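Autoinducer synthesis protein lasI (Pseudomonas aeruginosa, PDB 1RO5) catalyses the formation of the quorum-sensing signal N-(3-oxododecanoyl)homoserine lactone from an acyl-carrier protein thioester and S-adenosyl-L-methionine. Local coordinates at residues Glu149-Phe162 against Val174-Leu188. Residues are numbered along the deposited sequence; the frame is centred on the assembly and turned at random.
Sequences EKMMIRAGLDVSRF and VALRIELNAKTQIAL
Antiparallel pairing of strand 158-161 with strand 174-179 joins the two segments near one end of the mixed sheet, with helix 149-154 packed on one face. Arg-177 N donates to Ser-160 O (2.8 Å) and Ser-160 N to Arg-177 O. The same pair is tied again through side chains: Arg-177 NE meets Ser-160 OG at 3.1 Å, with the hydroxyl in the guanidinium plane. Arg-177 CG sits between its backbone N and carbonyl carbon (chi1 60°), and the chain then runs extended past the hydroxyl to bring the guanidinium over one face of the Phe-162 ring, tilted to it with NH1 leading. This cation-pi contact puts CZ of Arg-177 4.3 Å from the ring centroid of Phe-162, while Ala-175 O and Leu-176 O lie at the ring edge. On the other sheet face, Met-152 CE and Leu-176 CD1 meet tip to tip at a tight 3.4 Å. Beside them, Arg-161 grips Glu-149 side-on through NE and NH2, one to each carboxylate oxygen on its syn lone pair; Val-174 CG2 rests against one face of the Arg-161 guanidinium, toward its rim. At the far end Asp-158 N donates to Thr-184 OG1 (3.2 Å), whose own proton goes to Glu-179 O, and Asp-158 OD2 accepts from Asn-181 ND2 at 2.8 Å. Asn-181 also N-caps helix 182-188 through a weak bond from Thr-184 N. Gly-156 ends helix 149-154 in a Schellman motif, its backbone against Ala-187 CB. Helix, antiparallel strands and helix here form part of the alpha-beta-alpha sandwich of the autoinducer synthases, related to the acetyltransferases.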
loop_
_atom_site.group_PDB
_atom_site.type_symbol
_atom_site.label_atom_id
_atom_site.label_comp_id
_atom_site.label_asym_id
_atom_site.label_seq_id
_atom_site.Cartn_x
_atom_site.Cartn_y
_atom_site.Cartn_z
ATOM N N GLU A 149 -6.382 -3.153 9.339
ATOM C CA GLU A 149 -5.965 -4.466 9.820
ATOM C C GLU A 149 -7.186 -5.414 9.877
ATOM O O GLU A 149 -7.165 -6.551 9.296
ATOM C CB GLU A 149 -5.261 -4.400 11.168
ATOM C CG GLU A 149 -5.226 -5.779 11.845
ATOM C CD GLU A 149 -4.578 -5.694 13.195
ATOM O OE1 GLU A 149 -4.689 -4.599 13.828
ATOM O OE2 GLU A 149 -3.903 -6.653 13.662
ATOM N N LYS A 150 -8.283 -4.937 10.478
ATOM C CA LYS A 150 -9.469 -5.820 10.577
ATOM C C LYS A 150 -10.140 -6.016 9.270
ATOM O O LYS A 150 -10.600 -7.090 8.964
ATOM C CB LYS A 150 -10.417 -5.543 11.773
ATOM C CG LYS A 150 -10.994 -4.201 11.950
ATOM C CD LYS A 150 -11.762 -4.192 13.327
ATOM C CE LYS A 150 -10.876 -3.692 14.520
ATOM N NZ LYS A 150 -11.640 -3.006 15.615
ATOM N N MET A 151 -10.037 -5.054 8.393
ATOM C CA MET A 151 -10.667 -5.244 7.123
ATOM C C MET A 151 -9.966 -6.449 6.395
ATOM O O MET A 151 -10.596 -7.246 5.653
ATOM C CB MET A 151 -10.622 -3.884 6.430
ATOM C CG MET A 151 -11.305 -3.702 5.122
ATOM S SD MET A 151 -10.084 -4.576 3.944
ATOM C CE MET A 151 -8.830 -3.060 3.528
ATOM N N MET A 152 -8.694 -6.662 6.738
ATOM C CA MET A 152 -7.863 -7.604 6.060
ATOM C C MET A 152 -7.991 -8.888 6.814
ATOM O O MET A 152 -8.103 -9.896 6.162
ATOM C CB MET A 152 -6.405 -7.171 6.075
ATOM C CG MET A 152 -5.947 -6.319 4.876
ATOM S SD MET A 152 -4.164 -5.788 5.025
ATOM C CE MET A 152 -4.037 -4.596 6.085
ATOM N N ILE A 153 -7.960 -8.908 8.153
ATOM C CA ILE A 153 -8.168 -10.201 8.820
ATOM C C ILE A 153 -9.572 -10.821 8.409
ATOM O O ILE A 153 -9.684 -12.009 8.282
ATOM C CB ILE A 153 -7.984 -10.217 10.405
ATOM C CG1 ILE A 153 -9.308 -9.809 11.082
ATOM C CG2 ILE A 153 -6.764 -9.426 10.954
ATOM C CD1 ILE A 153 -9.383 -9.495 12.722
ATOM N N ARG A 154 -10.591 -9.993 8.191
ATOM C CA ARG A 154 -11.912 -10.399 7.805
ATOM C C ARG A 154 -11.974 -10.925 6.365
ATOM O O ARG A 154 -12.806 -11.821 6.045
ATOM C CB ARG A 154 -12.917 -9.224 7.891
ATOM C CG ARG A 154 -13.274 -8.856 9.330
ATOM C CD ARG A 154 -14.559 -8.090 9.480
ATOM N NE ARG A 154 -14.429 -6.927 10.357
ATOM C CZ ARG A 154 -14.597 -5.696 9.907
ATOM N NH1 ARG A 154 -14.890 -5.500 8.578
ATOM N NH2 ARG A 154 -14.465 -4.677 10.779
ATOM N N ALA A 155 -11.210 -10.312 5.475
ATOM C CA ALA A 155 -11.277 -10.764 4.103
ATOM C C ALA A 155 -10.557 -12.151 3.950
ATOM O O ALA A 155 -10.499 -12.688 2.828
ATOM C CB ALA A 155 -10.657 -9.760 3.189
ATOM N N GLY A 156 -10.031 -12.692 5.046
ATOM C CA GLY A 156 -9.332 -13.948 5.019
ATOM C C GLY A 156 -7.799 -13.974 4.961
ATOM O O GLY A 156 -7.214 -15.079 5.106
ATOM N N LEU A 157 -7.129 -12.814 4.814
ATOM C CA LEU A 157 -5.702 -12.807 4.542
ATOM C C LEU A 157 -4.985 -13.323 5.732
ATOM O O LEU A 157 -5.499 -13.354 6.848
ATOM C CB LEU A 157 -5.182 -11.407 4.216
ATOM C CG LEU A 157 -5.459 -10.962 2.811
ATOM C CD1 LEU A 157 -6.795 -11.322 2.330
ATOM C CD2 LEU A 157 -5.320 -9.478 2.693
ATOM N N ASP A 158 -3.739 -13.716 5.526
ATOM C CA ASP A 158 -3.024 -14.188 6.643
ATOM C C ASP A 158 -2.173 -12.978 7.079
ATOM O O ASP A 158 -1.220 -12.622 6.394
ATOM C CB ASP A 158 -2.236 -15.407 6.185
ATOM C CG ASP A 158 -1.295 -15.905 7.224
ATOM O OD1 ASP A 158 -1.273 -15.314 8.281
ATOM O OD2 ASP A 158 -0.491 -16.850 7.093
ATOM N N VAL A 159 -2.489 -12.387 8.229
ATOM C CA VAL A 159 -2.025 -11.073 8.628
ATOM C C VAL A 159 -1.711 -11.129 10.065
ATOM O O VAL A 159 -2.520 -11.635 10.891
ATOM C CB VAL A 159 -3.162 -10.089 8.471
ATOM C CG1 VAL A 159 -2.663 -8.689 8.660
ATOM C CG2 VAL A 159 -3.524 -10.104 7.076
ATOM N N SER A 160 -0.529 -10.651 10.423
ATOM C CA SER A 160 -0.159 -10.741 11.813
ATOM C C SER A 160 0.508 -9.401 12.064
ATOM O O SER A 160 0.798 -8.718 11.111
ATOM C CB SER A 160 0.742 -11.938 12.044
ATOM O OG SER A 160 2.128 -11.622 11.880
ATOM N N ARG A 161 0.646 -9.007 13.304
ATOM C CA ARG A 161 1.183 -7.770 13.682
ATOM C C ARG A 161 2.531 -7.964 14.410
ATOM O O ARG A 161 2.830 -9.025 14.936
ATOM C CB ARG A 161 0.084 -6.946 14.496
ATOM C CG ARG A 161 0.112 -6.962 15.948
ATOM C CD ARG A 161 -1.303 -6.881 16.783
ATOM N NE ARG A 161 -2.367 -6.022 16.287
ATOM C CZ ARG A 161 -3.045 -5.119 17.034
ATOM N NH1 ARG A 161 -2.680 -4.918 18.288
ATOM N NH2 ARG A 161 -4.052 -4.351 16.529
ATOM N N PHE A 162 3.415 -6.982 14.316
ATOM C CA PHE A 162 4.707 -6.988 14.977
ATOM C C PHE A 162 4.584 -6.796 16.512
ATOM O O PHE A 162 5.462 -7.214 17.283
ATOM C CB PHE A 162 5.588 -5.841 14.374
ATOM C CG PHE A 162 6.206 -6.216 13.048
ATOM C CD1 PHE A 162 5.436 -6.129 11.886
ATOM C CD2 PHE A 162 7.524 -6.785 12.961
ATOM C CE1 PHE A 162 5.991 -6.403 10.603
ATOM C CE2 PHE A 162 8.062 -7.176 11.712
ATOM C CZ PHE A 162 7.321 -6.978 10.521
ATOM N N VAL A 174 -0.719 0.317 13.474
ATOM C CA VAL A 174 -0.050 -0.899 13.791
ATOM C C VAL A 174 0.810 -1.272 12.586
ATOM O O VAL A 174 0.474 -0.893 11.465
ATOM C CB VAL A 174 -1.182 -1.990 14.047
ATOM C CG1 VAL A 174 -2.254 -2.053 12.825
ATOM C CG2 VAL A 174 -0.628 -3.357 14.432
ATOM N N ALA A 175 1.894 -2.040 12.785
ATOM C CA ALA A 175 2.728 -2.647 11.735
ATOM C C ALA A 175 2.247 -4.055 11.488
ATOM O O ALA A 175 2.203 -4.887 12.425
ATOM C CB ALA A 175 4.226 -2.752 12.176
ATOM N N LEU A 176 1.936 -4.356 10.220
ATOM C CA LEU A 176 1.475 -5.646 9.881
ATOM C C LEU A 176 2.457 -6.430 9.006
ATOM O O LEU A 176 3.135 -5.859 8.179
ATOM C CB LEU A 176 0.191 -5.429 9.087
ATOM C CG LEU A 176 -0.947 -4.746 9.823
ATOM C CD1 LEU A 176 -2.041 -4.712 8.812
ATOM C CD2 LEU A 176 -1.445 -5.493 11.078
ATOM N N ARG A 177 2.481 -7.748 9.142
ATOM C CA ARG A 177 3.037 -8.618 8.081
ATOM C C ARG A 177 2.000 -9.420 7.318
ATOM O O ARG A 177 1.159 -9.992 7.951
ATOM C CB ARG A 177 4.317 -9.396 8.493
ATOM C CG ARG A 177 4.256 -10.278 9.555
ATOM C CD ARG A 177 5.583 -10.465 10.385
ATOM N NE ARG A 177 5.162 -10.830 11.787
ATOM C CZ ARG A 177 5.881 -10.650 12.897
ATOM N NH1 ARG A 177 7.119 -10.125 12.778
ATOM N NH2 ARG A 177 5.360 -11.017 14.127
ATOM N N ILE A 178 1.937 -9.320 5.982
ATOM C CA ILE A 178 0.859 -9.914 5.243
ATOM C C ILE A 178 1.598 -11.001 4.479
ATOM O O ILE A 178 2.317 -10.658 3.527
ATOM C CB ILE A 178 0.289 -9.027 4.173
ATOM C CG1 ILE A 178 -0.587 -7.898 4.679
ATOM C CG2 ILE A 178 -0.808 -9.763 3.410
ATOM C CD1 ILE A 178 0.064 -6.732 5.074
ATOM N N GLU A 179 1.446 -12.293 4.858
ATOM C CA GLU A 179 2.099 -13.410 4.131
ATOM C C GLU A 179 1.400 -13.663 2.843
ATOM O O GLU A 179 0.159 -13.758 2.811
ATOM C CB GLU A 179 2.108 -14.624 5.008
ATOM C CG GLU A 179 2.837 -14.308 6.317
ATOM C CD GLU A 179 4.315 -14.200 6.102
ATOM O OE1 GLU A 179 4.834 -14.618 4.989
ATOM O OE2 GLU A 179 4.948 -13.662 7.018
ATOM N N LEU A 180 2.116 -13.693 1.733
ATOM C CA LEU A 180 1.359 -13.972 0.477
ATOM C C LEU A 180 1.264 -15.536 0.177
ATOM O O LEU A 180 1.484 -15.996 -0.961
ATOM C CB LEU A 180 1.949 -13.202 -0.739
ATOM C CG LEU A 180 2.270 -11.678 -0.526
ATOM C CD1 LEU A 180 2.861 -11.104 -1.768
ATOM C CD2 LEU A 180 0.924 -10.982 -0.217
ATOM N N ASN A 181 0.972 -16.314 1.224
ATOM C CA ASN A 181 0.920 -17.757 1.115
ATOM C C ASN A 181 -0.454 -18.167 0.551
ATOM O O ASN A 181 -1.264 -17.380 -0.033
ATOM C CB ASN A 181 1.214 -18.376 2.507
ATOM C CG ASN A 181 0.271 -17.845 3.559
ATOM O OD1 ASN A 181 -0.816 -17.381 3.225
ATOM N ND2 ASN A 181 0.681 -17.860 4.810
ATOM N N ALA A 182 -0.732 -19.457 0.752
ATOM C CA ALA A 182 -1.885 -20.167 0.229
ATOM C C ALA A 182 -3.148 -19.591 0.820
ATOM O O ALA A 182 -4.189 -19.327 0.083
ATOM C CB ALA A 182 -1.691 -21.770 0.645
ATOM N N LYS A 183 -3.128 -19.421 2.142
ATOM C CA LYS A 183 -4.332 -18.882 2.762
ATOM C C LYS A 183 -4.791 -17.493 2.135
ATOM O O LYS A 183 -6.048 -17.260 1.697
ATOM C CB LYS A 183 -4.132 -18.843 4.252
ATOM C CG LYS A 183 -5.350 -18.266 4.937
ATOM C CD LYS A 183 -4.865 -17.830 6.323
ATOM C CE LYS A 183 -5.830 -16.842 6.948
ATOM N NZ LYS A 183 -5.845 -17.272 8.351
ATOM N N THR A 184 -3.763 -16.622 1.925
ATOM C CA THR A 184 -3.980 -15.281 1.292
ATOM C C THR A 184 -4.433 -15.444 -0.084
ATOM O O THR A 184 -5.358 -14.779 -0.563
ATOM C CB THR A 184 -2.692 -14.428 1.339
ATOM O OG1 THR A 184 -2.360 -14.160 2.723
ATOM C CG2 THR A 184 -2.829 -13.077 0.682
ATOM N N GLN A 185 -3.720 -16.297 -0.778
ATOM C CA GLN A 185 -4.015 -16.462 -2.176
ATOM C C GLN A 185 -5.454 -16.948 -2.348
ATOM O O GLN A 185 -6.187 -16.493 -3.256
ATOM C CB GLN A 185 -3.041 -17.468 -2.730
ATOM C CG GLN A 185 -1.614 -16.903 -2.932
ATOM C CD GLN A 185 -0.704 -17.914 -3.570
ATOM O OE1 GLN A 185 -1.072 -18.506 -4.577
ATOM N NE2 GLN A 185 0.451 -18.189 -2.949
ATOM N N ILE A 186 -5.867 -17.899 -1.490
ATOM C CA ILE A 186 -7.206 -18.492 -1.626
ATOM C C ILE A 186 -8.272 -17.408 -1.288
ATOM O O ILE A 186 -9.246 -17.223 -2.025
ATOM C CB ILE A 186 -7.391 -19.755 -0.774
ATOM C CG1 ILE A 186 -6.435 -20.909 -1.205
ATOM C CG2 ILE A 186 -8.830 -20.211 -0.977
ATOM C CD1 ILE A 186 -6.098 -21.983 -0.051
ATOM N N ALA A 187 -8.041 -16.668 -0.203
ATOM C CA ALA A 187 -8.856 -15.496 0.166
ATOM C C ALA A 187 -8.993 -14.558 -0.939
ATOM O O ALA A 187 -10.065 -14.111 -1.203
ATOM C CB ALA A 187 -8.218 -14.762 1.418
ATOM N N LEU A 188 -7.898 -14.205 -1.596
ATOM C CA LEU A 188 -7.974 -13.289 -2.743
ATOM C C LEU A 188 -8.549 -13.765 -4.061
ATOM O O LEU A 188 -9.170 -12.978 -4.803
ATOM C CB LEU A 188 -6.557 -12.702 -3.071
ATOM C CG LEU A 188 -5.917 -11.793 -2.006
ATOM C CD1 LEU A 188 -4.621 -11.412 -2.420
ATOM C CD2 LEU A 188 -6.841 -10.570 -1.623
HETATM O O HOH W 1 1.328 -12.865 9.120
#